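Local coordinates for uncharacterized protein (Pseudomonas protegens, PDB 4KT3) that probably cleaves peptidoglycan as a glycoside hydrolase effector of the type VI secretion system, and is held here in complex with its immunity protein, at residues F85-P90 and S145-G150; P90-I95 and A122-T127. One frame throughout, in Å; residues are numbered along the deposited sequence.

Contact 1. Residues F85-P90 and S145-G150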
# COMPACT_ATOMS: atom_id res chain seq x y z
N PHE A 85 1.52 -11.45 1.49
CA PHE A 85 0.12 -11.52 1.08
C PHE A 85 -0.81 -11.24 2.24
O PHE A 85 -2.03 -11.44 2.14
CB PHE A 85 -0.14 -12.88 0.41
CG PHE A 85 0.57 -13.01 -0.91
CD1 PHE A 85 1.90 -13.38 -0.95
CD2 PHE A 85 -0.07 -12.69 -2.10
CE1 PHE A 85 2.58 -13.42 -2.14
CE2 PHE A 85 0.61 -12.76 -3.30
CZ PHE A 85 1.94 -13.12 -3.32
N SER A 86 -0.22 -10.73 3.33
CA SER A 86 -0.93 -10.44 4.58
C SER A 86 -1.96 -11.51 4.94
O SER A 86 -3.10 -11.21 5.31
CB SER A 86 -1.59 -9.05 4.52
OG SER A 86 -0.60 -8.05 4.33
N MSE A 87 -1.52 -12.76 4.86
CA MSE A 87 -2.36 -13.91 5.18
C MSE A 87 -2.65 -13.95 6.66
O MSE A 87 -1.74 -13.88 7.48
CB MSE A 87 -1.62 -15.21 4.84
CG MSE A 87 -1.17 -15.30 3.40
SE MSE A 87 -2.61 -15.79 2.20
CE MSE A 87 -2.84 -17.64 2.73
N HIS A 88 -3.93 -14.10 6.98
CA HIS A 88 -4.36 -14.39 8.33
C HIS A 88 -3.86 -15.77 8.74
O HIS A 88 -3.79 -16.71 7.92
CB HIS A 88 -5.89 -14.36 8.42
CG HIS A 88 -6.49 -12.99 8.28
ND1 HIS A 88 -7.85 -12.77 8.22
CD2 HIS A 88 -5.90 -11.77 8.18
CE1 HIS A 88 -8.07 -11.47 8.10
NE2 HIS A 88 -6.91 -10.85 8.06
N ALA A 89 -3.49 -15.90 10.01
CA ALA A 89 -3.13 -17.19 10.57
C ALA A 89 -4.40 -17.91 11.04
O ALA A 89 -5.35 -17.27 11.52
CB ALA A 89 -2.19 -17.00 11.74
N PRO A 90 -4.43 -19.24 10.92
CA PRO A 90 -3.34 -20.08 10.39
C PRO A 90 -3.36 -20.17 8.88
O PRO A 90 -4.43 -20.17 8.28
CB PRO A 90 -3.63 -21.45 11.02
CG PRO A 90 -5.13 -21.48 11.19
CD PRO A 90 -5.54 -20.05 11.46
N SER A 145 -13.58 -15.88 -3.38
CA SER A 145 -12.87 -16.90 -2.62
C SER A 145 -12.83 -16.61 -1.13
O SER A 145 -12.46 -17.48 -0.34
CB SER A 145 -11.43 -17.03 -3.14
OG SER A 145 -10.65 -15.92 -2.75
N GLY A 146 -13.19 -15.39 -0.74
CA GLY A 146 -13.10 -14.96 0.64
C GLY A 146 -11.71 -14.48 1.08
O GLY A 146 -11.48 -14.24 2.25
N TYR A 147 -10.78 -14.34 0.13
CA TYR A 147 -9.49 -13.75 0.45
C TYR A 147 -9.69 -12.37 1.10
O TYR A 147 -9.11 -12.07 2.15
CB TYR A 147 -8.65 -13.63 -0.82
CG TYR A 147 -7.31 -12.94 -0.61
CD1 TYR A 147 -7.15 -11.59 -0.85
CD2 TYR A 147 -6.21 -13.66 -0.16
CE1 TYR A 147 -5.91 -10.97 -0.67
CE2 TYR A 147 -4.98 -13.05 0.03
CZ TYR A 147 -4.83 -11.71 -0.23
OH TYR A 147 -3.62 -11.10 -0.04
N ASN A 148 -10.47 -11.53 0.43
CA ASN A 148 -10.94 -10.27 1.00
C ASN A 148 -12.44 -10.25 0.78
O ASN A 148 -12.92 -10.82 -0.20
CB ASN A 148 -10.35 -9.05 0.28
CG ASN A 148 -8.91 -8.75 0.64
OD1 ASN A 148 -8.31 -9.30 1.57
ND2 ASN A 148 -8.36 -7.84 -0.10
N THR A 149 -13.17 -9.57 1.64
CA THR A 149 -14.61 -9.46 1.47
C THR A 149 -14.95 -8.37 0.44
O THR A 149 -15.97 -8.44 -0.25
CB THR A 149 -15.32 -9.18 2.81
OG1 THR A 149 -14.79 -7.99 3.40
CG2 THR A 149 -15.09 -10.34 3.74
N GLY A 150 -14.07 -7.38 0.35
CA GLY A 150 -14.12 -6.37 -0.69
C GLY A 150 -15.47 -5.71 -0.79
O GLY A 150 -15.93 -5.41 -1.89
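Y147 swings its ring toward the loop 85-90 through a chi1 of 176°, which puts CG opposite its own backbone N and carries the hydroxyl across to the backbone carbonyl of F85; the chi1 of F85 itself (-68°) sets its ring beside the backbone N. The Y147 hydroxyl donates to that carbonyl: OH lies 2.7 Å from F85 O, a short approach but a weak bond by its geometry. The same hydroxyl sits near the plane of the F85 ring, at its edge, with OH 3.9 Å from F85 CB. Two residues along from F85, the selenium of M87 (selenomethionine) comes to the edge of the tyrosine ring, SE to Y147 CE2 being 4.2 Å. G146, just before the tyrosine, closes helix 135-144 with a Schellman motif, its positive phi turning the chain out of the helix and into the loop that presents Y147. Both loops belong to the lysozyme-like glucosaminidase fold. F121 of helix 114-129 meets both aromatic rings, nearly parallel to that of F85 and almost perpendicular to that of Y147. The partner chain, a putative lipoprotein, reaches the same place: its Y79 hydrogen-bonds S86 OG, and its A76 packs on Y147.

Contact 2. Residues P90-I95 and A122-T127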
# COMPACT_ATOMS: atom_id res chain seq x y z
N PRO A 90 -4.43 -19.24 10.92
CA PRO A 90 -3.34 -20.08 10.39
C PRO A 90 -3.36 -20.17 8.88
O PRO A 90 -4.43 -20.17 8.28
CB PRO A 90 -3.63 -21.45 11.02
CG PRO A 90 -5.13 -21.48 11.19
CD PRO A 90 -5.54 -20.05 11.46
N ALA A 91 -2.17 -20.26 8.28
CA ALA A 91 -2.03 -20.39 6.84
C ALA A 91 -1.08 -21.55 6.56
O ALA A 91 -0.18 -21.80 7.36
CB ALA A 91 -1.50 -19.11 6.24
N PRO A 92 -1.28 -22.26 5.44
CA PRO A 92 -0.33 -23.32 5.10
C PRO A 92 1.09 -22.77 5.01
O PRO A 92 1.29 -21.63 4.55
CB PRO A 92 -0.81 -23.80 3.73
CG PRO A 92 -2.23 -23.36 3.63
CD PRO A 92 -2.34 -22.10 4.43
N LEU A 93 2.04 -23.58 5.45
CA LEU A 93 3.48 -23.27 5.39
C LEU A 93 3.93 -22.23 6.42
O LEU A 93 5.11 -21.88 6.46
CB LEU A 93 3.93 -22.86 3.98
CG LEU A 93 3.69 -23.85 2.84
CD1 LEU A 93 3.78 -23.16 1.48
CD2 LEU A 93 4.67 -25.02 2.94
N GLN A 94 3.03 -21.74 7.27
CA GLN A 94 3.48 -20.74 8.24
C GLN A 94 4.48 -21.35 9.25
O GLN A 94 4.43 -22.55 9.56
CB GLN A 94 2.30 -20.10 8.99
CG GLN A 94 1.68 -20.97 10.08
CD GLN A 94 0.58 -20.24 10.81
OE1 GLN A 94 -0.21 -19.52 10.20
NE2 GLN A 94 0.52 -20.42 12.13
N ILE A 95 5.37 -20.50 9.76
CA ILE A 95 6.33 -20.92 10.78
C ILE A 95 5.98 -20.30 12.14
O ILE A 95 6.65 -20.55 13.14
CB ILE A 95 7.78 -20.56 10.39
CG1 ILE A 95 7.96 -19.05 10.24
CG2 ILE A 95 8.17 -21.27 9.09
CD1 ILE A 95 9.41 -18.61 10.08
N ALA A 122 -1.13 -19.58 -2.76
CA ALA A 122 -1.50 -20.54 -3.78
C ALA A 122 -2.22 -21.75 -3.19
O ALA A 122 -3.20 -22.24 -3.76
CB ALA A 122 -0.26 -20.99 -4.54
N SER A 123 -1.73 -22.24 -2.05
CA SER A 123 -2.33 -23.38 -1.36
C SER A 123 -3.79 -23.09 -0.96
O SER A 123 -4.70 -23.91 -1.20
CB SER A 123 -1.48 -23.74 -0.13
OG SER A 123 -1.93 -24.92 0.50
N SER A 124 -4.03 -21.93 -0.36
CA SER A 124 -5.34 -21.60 0.16
C SER A 124 -6.31 -21.07 -0.89
O SER A 124 -7.52 -21.33 -0.80
CB SER A 124 -5.22 -20.55 1.28
OG SER A 124 -4.58 -21.10 2.42
N PHE A 125 -5.82 -20.29 -1.85
CA PHE A 125 -6.70 -19.52 -2.74
C PHE A 125 -6.45 -19.79 -4.23
O PHE A 125 -7.13 -19.25 -5.09
CB PHE A 125 -6.54 -18.02 -2.44
CG PHE A 125 -6.99 -17.67 -1.05
CD1 PHE A 125 -8.33 -17.62 -0.74
CD2 PHE A 125 -6.07 -17.45 -0.04
CE1 PHE A 125 -8.75 -17.34 0.53
CE2 PHE A 125 -6.49 -17.15 1.24
CZ PHE A 125 -7.84 -17.11 1.52
N GLY A 126 -5.48 -20.66 -4.52
CA GLY A 126 -5.05 -20.88 -5.88
C GLY A 126 -6.15 -21.46 -6.74
O GLY A 126 -6.40 -21.00 -7.86
N THR A 127 -6.82 -22.49 -6.24
CA THR A 127 -7.81 -23.16 -7.05
C THR A 127 -8.93 -22.17 -7.36
O THR A 127 -9.46 -22.15 -8.46
CB THR A 127 -8.32 -24.43 -6.33
OG1 THR A 127 -7.22 -25.34 -6.18
CG2 THR A 127 -9.41 -25.12 -7.11
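The puckered pyrrolidine ring of P92 meets two serine hydroxyls of helix 114-129 at its CB-CG-CD edge, while the flat amide of Q94, on the same loop, has A91 N above one face. S124 OG lies 3.2 Å from P92 CD, and S123 OG is 3.5 Å from P92 CG and about as far from CB. Across this contact the oxygens meet ring carbons, so the meeting is one of van der Waals contact between a ring and two small polar groups. The serines reach the proline by different torsions: S123 OG is anti to its backbone N (chi1 -174°), whereas S124 OG is anti to its carbonyl carbon (chi1 -68°), and between them they span the ring from CB to CD. The proline's own carbonyl is also held by this helix, P92 O accepting a hydrogen bond from S120 OG. Q94 folds its side chain back on the loop: A91 N donates to Q94 OE1 at 2.8 Å with an N-H...O angle of 155°, the donor standing well out of the amide plane. Q94 N in turn bonds A91 O at 3.2 Å. The contact lies at the surface, where P92 and L93, the latter with positive phi, occupy the two corner positions of a type II beta turn from A91 to Q94, which leads into strand 96-98 and is set against the exposed side of helix 114-129.

In the fold
Contact 1 and contact 2 lie on the same side of the chain's centre, with their own centres about 10 Å apart, and they share P90, where the loop passes from one to the other. Contact 2 is nested along the chain within the span that contact 1 closes. F125 of helix 114-129 joins them: its ring meets that of Y147 edge-to-face, and its CD1 is 3.5 Å from S145 OG. M87 CE also comes to 3.9 Å from S124 OG. The inner of the two is contact 1, buried and within reach of the putative lipoprotein chain at nine of its residues; contact 2 is a surface contact that this partner touches through F125 alone.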